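Long-range contacts in N-acetylneuraminic acid (Sialic acid) synthetase (Leptospira borgpetersenii serovar Hardjo-bovis, PDB 6NCS), which probably catalyses the formation of an N-acylneuraminate (sialic acid) or its 9-phosphate, and binds a manganese ion: residues G120-K125 with S143-I148; A57-A62 with L102-P107. All blocks are in the same frame, centred on the assembly; numbering follows the deposited sequence.

Both contacts are buried pairings of parallel strands in one eight-stranded barrel. Contact 1 pairs two consecutive strands separated in sequence by helix 134-143; it points Ile123, Lys125, Ile146 and Ile148 inward and Leu124 and Val147 outward, is mainly aliphatic, with Lys125, Ser143 and the exposed Glu122 as its polar side chains, and reaches partly exposed Leu145. Contact 2 pairs its strands over both full segments; its chemistry is aromatic and polar: Lys59, Gln61, Thr106 and Phe104 point inward, Phe60, Phe103 and Ala105 outward, and Lys59 and Thr106 meet citrate. The two touch where Lys125 CG lies 3.1 Å from Thr106 OG1 and Ile123 O lies 3.3 Å from Phe104 CB, so strands 102-107 and 123-126 adjoin.

Contact 1 of 2, residues G120-K125 with S143-I148; sequences GVEILK and SGLIVI
Ile146 O is gripped twice from the facing strand: Leu124 N donates to it at 2.7 Å, almost straight at 169°, and Ile123 CA approaches at 3.3 Å in a CA-H...O contact. The same double grip recurs one step on, where Leu124 O takes Ile148 N at 2.8 Å with Val147 CA beside it. At the entrance to the pair the geometry is poorer, since Ile146 N reaches Glu122 O at 3.2 Å with the angle at hydrogen down to 149°. The evidence for a parallel register is that Leu124 bonds to Ile146 through its N and to Ile148 through its O, while Ile123, Leu124 and Lys125 bridge Ile146, Val147 and Ile148 in step.

On the barrel's inner face, Ile123 CG2 meets Ile148 CD1 at 3.9 Å, while its CG1 branch lies against CB and CD1 of Ile146. Lys125 crosses Ile148 at about a right angle. Its chain bends about CB-CG (chi2 73°), which places CD 3.4 Å from Ile148 O; its NZ forms a salt bridge with Glu229 and also donates to citrate. Leu124, on the other face, meets the loop residue Leu145 obliquely, with Leu145 CD1 3.8 Å from Leu124 CG and also packed against Val121. Ser143 OG accepts from Leu145 N at 3.2 Å, an ST turn just before the strand; the same hydroxyl is bonded to Ala140 O, while Leu124 CD1 packs against it.

The two strands belong to a beta-alpha-beta unit, strand 123-126, helix 134-143 and strand 146-150. Each is entered through a glycine of positive phi just after a helix, Gly120 in a Schellman motif. Leu124 and Val121 pack on helix 110-118, Ile123 leans on strand 102-107, and Ile148 on strand 173-178.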
loop_
_atom_site.group_PDB
_atom_site.type_symbol
_atom_site.label_atom_id
_atom_site.label_comp_id
_atom_site.label_asym_id
_atom_site.label_seq_id
_atom_site.Cartn_x
_atom_site.Cartn_y
_atom_site.Cartn_z
ATOM N N GLY A 120 -26.677 11.906 -21.788
ATOM C CA GLY A 120 -25.541 11.247 -22.390
ATOM C C GLY A 120 -24.373 10.933 -21.479
ATOM O O GLY A 120 -23.266 10.726 -21.990
ATOM N N VAL A 121 -24.565 10.878 -20.161
ATOM C CA VAL A 121 -23.461 10.448 -19.310
ATOM C C VAL A 121 -23.135 8.991 -19.624
ATOM O O VAL A 121 -24.006 8.208 -20.020
ATOM C CB VAL A 121 -23.762 10.634 -17.809
ATOM C CG1 VAL A 121 -24.268 12.052 -17.536
ATOM C CG2 VAL A 121 -24.750 9.573 -17.318
ATOM N N GLU A 122 -21.860 8.630 -19.472
ATOM C CA GLU A 122 -21.416 7.268 -19.740
ATOM C C GLU A 122 -21.092 6.486 -18.480
ATOM O O GLU A 122 -20.908 5.267 -18.567
ATOM C CB GLU A 122 -20.185 7.272 -20.664
ATOM C CG GLU A 122 -20.480 7.734 -22.101
ATOM C CD GLU A 122 -21.474 6.837 -22.843
ATOM O OE1 GLU A 122 -21.612 5.643 -22.488
ATOM O OE2 GLU A 122 -22.121 7.332 -23.795
ATOM N N ILE A 123 -21.013 7.153 -17.328
ATOM C CA ILE A 123 -20.713 6.538 -16.038
ATOM C C ILE A 123 -21.744 7.006 -15.025
ATOM O O ILE A 123 -22.094 8.191 -14.989
ATOM C CB ILE A 123 -19.304 6.910 -15.524
ATOM C CG1 ILE A 123 -18.223 6.556 -16.526
ATOM C CG2 ILE A 123 -19.007 6.193 -14.205
ATOM C CD1 ILE A 123 -16.827 6.813 -15.972
ATOM N N LEU A 124 -22.193 6.087 -14.171
ATOM C CA LEU A 124 -23.032 6.410 -13.025
ATOM C C LEU A 124 -22.289 6.071 -11.738
ATOM O O LEU A 124 -21.659 5.013 -11.634
ATOM C CB LEU A 124 -24.354 5.626 -13.059
ATOM C CG LEU A 124 -25.288 5.795 -14.253
ATOM C CD1 LEU A 124 -26.364 4.725 -14.199
ATOM C CD2 LEU A 124 -25.916 7.180 -14.226
ATOM N N LYS A 125 -22.369 6.957 -10.751
ATOM C CA LYS A 125 -21.921 6.637 -9.403
ATOM C C LYS A 125 -23.137 6.320 -8.546
ATOM O O LYS A 125 -24.147 7.016 -8.628
ATOM C CB LYS A 125 -21.156 7.816 -8.788
ATOM C CG LYS A 125 -20.820 7.647 -7.319
ATOM C CD LYS A 125 -19.723 6.639 -7.120
ATOM C CE LYS A 125 -19.600 6.255 -5.648
ATOM N NZ LYS A 125 -19.210 7.409 -4.789
ATOM N N SER A 143 -29.283 0.026 -17.171
ATOM C CA SER A 143 -28.975 1.149 -18.050
ATOM C C SER A 143 -27.883 0.805 -19.052
ATOM O O SER A 143 -27.791 1.444 -20.106
ATOM C CB SER A 143 -28.544 2.362 -17.221
ATOM O OG SER A 143 -27.267 2.127 -16.647
ATOM N N GLY A 144 -27.035 -0.174 -18.733
ATOM C CA GLY A 144 -25.902 -0.499 -19.572
ATOM C C GLY A 144 -24.705 0.411 -19.403
ATOM O O GLY A 144 -23.647 0.135 -19.996
ATOM N N LEU A 145 -24.825 1.483 -18.621
ATOM C CA LEU A 145 -23.705 2.387 -18.417
ATOM C C LEU A 145 -22.688 1.779 -17.453
ATOM O O LEU A 145 -22.959 0.796 -16.759
ATOM C CB LEU A 145 -24.193 3.728 -17.864
ATOM C CG LEU A 145 -25.283 4.430 -18.671
ATOM C CD1 LEU A 145 -25.632 5.764 -18.004
ATOM C CD2 LEU A 145 -24.820 4.635 -20.102
ATOM N N ILE A 146 -21.501 2.384 -17.423
ATOM C CA ILE A 146 -20.500 2.025 -16.428
ATOM C C ILE A 146 -21.008 2.453 -15.064
ATOM O O ILE A 146 -21.514 3.567 -14.906
ATOM C CB ILE A 146 -19.160 2.713 -16.733
ATOM C CG1 ILE A 146 -18.644 2.324 -18.123
ATOM C CG2 ILE A 146 -18.128 2.419 -15.629
ATOM C CD1 ILE A 146 -17.626 3.323 -18.649
ATOM N N VAL A 147 -20.872 1.580 -14.068
ATOM C CA VAL A 147 -21.393 1.857 -12.734
ATOM C C VAL A 147 -20.244 1.781 -11.747
ATOM O O VAL A 147 -19.524 0.776 -11.703
ATOM C CB VAL A 147 -22.503 0.878 -12.323
ATOM C CG1 VAL A 147 -22.968 1.214 -10.906
ATOM C CG2 VAL A 147 -23.670 0.937 -13.302
ATOM N N ILE A 148 -20.082 2.839 -10.960
ATOM C CA ILE A 148 -19.170 2.850 -9.824
ATOM C C ILE A 148 -20.027 2.825 -8.569
ATOM O O ILE A 148 -20.856 3.719 -8.365
ATOM C CB ILE A 148 -18.262 4.086 -9.830
ATOM C CG1 ILE A 148 -17.477 4.189 -11.144
ATOM C CG2 ILE A 148 -17.339 4.022 -8.626
ATOM C CD1 ILE A 148 -16.618 5.470 -11.238
#

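Contact 2 of 2, residues A57-A62 with L102-P107; sequences AIKFQA and LFFATP. With CIT (citric acid), chain D.
Lys59 and Thr106 converge on one carboxylate oxygen of citrate: Lys59 NZ donates to CIT O1 at 2.5 Å, and Thr106 OG1 lies 2.3 Å from the same atom, too short for its exact geometry to be trusted. The ammonium also forms a salt bridge with Glu31 and a weak bond to Phe60 O, so several oxygens surround it. Citrate probably comes from the crystallisation liquor, but it is held further by Lys125 and Tyr182, as expected of a polar pocket. Gln61 NE2 comes within 3.7 Å of CIT C2, its amide tied to Glu31 and Arg68.

Five backbone bonds join the strands in parallel from Ile58 to Ala62. Phe60 N bonds to Phe104 O, and Ala62 N reaches Thr106 O at 2.8 Å.

The chain of Lys59 leaves with CG anti to the backbone N (chi1 -168°). That methylene sits over the centre of the Phe104 ring, 3.9 Å from its centroid and 10° off the normal, a CH-pi contact. Ala57 CB comes to the edge of the same ring, 3.7 Å from Phe104 CE1. On the opposite side of the sheet Phe60 CD2 touches Phe103 CE1 at 3.5 Å, the two rings inclined by 31° to each other. Outside, Phe103 packs on helix 86-98, while Ala105 and Pro107 meet helix 110-118.

Parallel strands ringed by helices, with the ligand and metal site at the C-terminal ends of the strands, are the mark of the TIM barrel, the clan of the NeuB family. The manganese ion bound by His210 and His231 lies about 6 Å from the Gln61 side chain, placing this strand end beside the metal site.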
loop_
_atom_site.group_PDB
_atom_site.type_symbol
_atom_site.label_atom_id
_atom_site.label_comp_id
_atom_site.label_asym_id
_atom_site.label_seq_id
_atom_site.Cartn_x
_atom_site.Cartn_y
_atom_site.Cartn_z
ATOM N N ALA A 57 -11.915 13.141 -13.738
ATOM C CA ALA A 57 -13.356 13.317 -13.785
ATOM C C ALA A 57 -13.789 14.251 -12.667
ATOM O O ALA A 57 -13.114 14.363 -11.641
ATOM C CB ALA A 57 -14.073 11.965 -13.667
ATOM N N ILE A 58 -14.923 14.923 -12.872
ATOM C CA ILE A 58 -15.584 15.667 -11.804
ATOM C C ILE A 58 -17.023 15.171 -11.695
ATOM O O ILE A 58 -17.701 14.955 -12.707
ATOM C CB ILE A 58 -15.503 17.197 -12.023
ATOM C CG1 ILE A 58 -16.130 17.953 -10.851
ATOM C CG2 ILE A 58 -16.125 17.611 -13.374
ATOM C CD1 ILE A 58 -15.800 19.438 -10.817
ATOM N N LYS A 59 -17.471 14.955 -10.455
ATOM C CA LYS A 59 -18.726 14.278 -10.170
ATOM C C LYS A 59 -19.656 15.207 -9.396
ATOM O O LYS A 59 -19.220 15.916 -8.484
ATOM C CB LYS A 59 -18.477 12.994 -9.362
ATOM C CG LYS A 59 -19.681 12.073 -9.273
ATOM C CD LYS A 59 -19.397 10.895 -8.340
ATOM C CE LYS A 59 -19.516 11.343 -6.904
ATOM N NZ LYS A 59 -20.816 12.092 -6.791
ATOM N N PHE A 60 -20.939 15.195 -9.760
ATOM C CA PHE A 60 -21.975 15.988 -9.102
ATOM C C PHE A 60 -23.027 15.036 -8.526
ATOM O O PHE A 60 -22.885 13.814 -8.599
ATOM C CB PHE A 60 -22.559 17.023 -10.085
ATOM C CG PHE A 60 -21.581 18.122 -10.453
ATOM C CD1 PHE A 60 -21.561 19.318 -9.749
ATOM C CD2 PHE A 60 -20.661 17.942 -11.480
ATOM C CE1 PHE A 60 -20.644 20.328 -10.067
ATOM C CE2 PHE A 60 -19.742 18.942 -11.808
ATOM C CZ PHE A 60 -19.738 20.138 -11.103
ATOM N N GLN A 61 -24.065 15.587 -7.898
ATOM C CA GLN A 61 -25.126 14.783 -7.295
ATOM C C GLN A 61 -26.470 15.213 -7.859
ATOM O O GLN A 61 -26.766 16.411 -7.909
ATOM C CB GLN A 61 -25.142 14.906 -5.765
ATOM C CG GLN A 61 -23.885 14.310 -5.125
ATOM C CD GLN A 61 -23.858 14.427 -3.614
ATOM O OE1 GLN A 61 -24.872 14.694 -2.974
ATOM N NE2 GLN A 61 -22.673 14.245 -3.037
ATOM N N ALA A 62 -27.278 14.232 -8.260
ATOM C CA ALA A 62 -28.580 14.455 -8.890
ATOM C C ALA A 62 -29.653 13.833 -8.003
ATOM O O ALA A 62 -29.781 12.603 -7.941
ATOM C CB ALA A 62 -28.609 13.854 -10.298
ATOM N N LEU A 102 -13.851 14.487 -17.568
ATOM C CA LEU A 102 -15.089 13.717 -17.668
ATOM C C LEU A 102 -16.121 14.221 -16.657
ATOM O O LEU A 102 -15.798 14.446 -15.491
ATOM C CB LEU A 102 -14.798 12.233 -17.460
ATOM C CG LEU A 102 -15.959 11.248 -17.588
ATOM C CD1 LEU A 102 -16.853 11.602 -18.765
ATOM C CD2 LEU A 102 -15.394 9.847 -17.756
ATOM N N PHE A 103 -17.362 14.422 -17.108
ATOM C CA PHE A 103 -18.469 14.801 -16.226
ATOM C C PHE A 103 -19.322 13.573 -15.928
ATOM O O PHE A 103 -19.651 12.820 -16.844
ATOM C CB PHE A 103 -19.350 15.879 -16.877
ATOM C CG PHE A 103 -20.697 16.053 -16.217
ATOM C CD1 PHE A 103 -20.864 16.949 -15.167
ATOM C CD2 PHE A 103 -21.801 15.313 -16.636
ATOM C CE1 PHE A 103 -22.095 17.109 -14.556
ATOM C CE2 PHE A 103 -23.034 15.469 -16.018
ATOM C CZ PHE A 103 -23.177 16.362 -14.983
ATOM N N PHE A 104 -19.691 13.373 -14.661
ATOM C CA PHE A 104 -20.774 12.436 -14.355
ATOM C C PHE A 104 -21.386 12.821 -13.014
ATOM O O PHE A 104 -21.066 13.862 -12.440
ATOM C CB PHE A 104 -20.323 10.960 -14.430
ATOM C CG PHE A 104 -19.375 10.493 -13.343
ATOM C CD1 PHE A 104 -18.097 11.030 -13.204
ATOM C CD2 PHE A 104 -19.727 9.418 -12.534
ATOM C CE1 PHE A 104 -17.224 10.546 -12.222
ATOM C CE2 PHE A 104 -18.853 8.923 -11.573
ATOM C CZ PHE A 104 -17.609 9.493 -11.411
ATOM N N ALA A 105 -22.331 12.010 -12.549
ATOM C CA ALA A 105 -23.045 12.378 -11.339
ATOM C C ALA A 105 -23.582 11.135 -10.651
ATOM O O ALA A 105 -23.647 10.048 -11.233
ATOM C CB ALA A 105 -24.199 13.348 -11.633
ATOM N N THR A 106 -23.956 11.324 -9.395
ATOM C CA THR A 106 -24.591 10.289 -8.598
ATOM C C THR A 106 -26.086 10.523 -8.623
ATOM O O THR A 106 -26.540 11.508 -8.034
ATOM C CB THR A 106 -24.080 10.351 -7.165
ATOM O OG1 THR A 106 -22.665 10.157 -7.167
ATOM C CG2 THR A 106 -24.747 9.292 -6.304
ATOM N N PRO A 107 -26.889 9.668 -9.261
ATOM C CA PRO A 107 -28.341 9.776 -9.093
ATOM C C PRO A 107 -28.766 9.155 -7.773
ATOM O O PRO A 107 -28.214 8.148 -7.327
ATOM C CB PRO A 107 -28.895 8.977 -10.276
ATOM C CG PRO A 107 -27.885 7.885 -10.449
ATOM C CD PRO A 107 -26.528 8.557 -10.158
HETATM C C1 CIT D . -21.635 10.018 -3.955
HETATM O O1 CIT D . -21.846 10.572 -5.043
HETATM O O2 CIT D . -20.883 9.024 -3.933
HETATM C C2 CIT D . -22.296 10.570 -2.714
HETATM C C3 CIT D . -21.356 10.748 -1.517
HETATM O O7 CIT D . -20.226 11.603 -1.865
HETATM C C4 CIT D . -22.193 11.397 -0.425
HETATM C C5 CIT D . -21.381 11.837 0.771
HETATM O O3 CIT D . -21.951 12.527 1.644
HETATM O O4 CIT D . -20.171 11.528 0.922
HETATM C C6 CIT D . -20.884 9.398 -0.985
HETATM O O5 CIT D . -21.677 8.435 -0.905
HETATM O O6 CIT D . -19.694 9.237 -0.611
#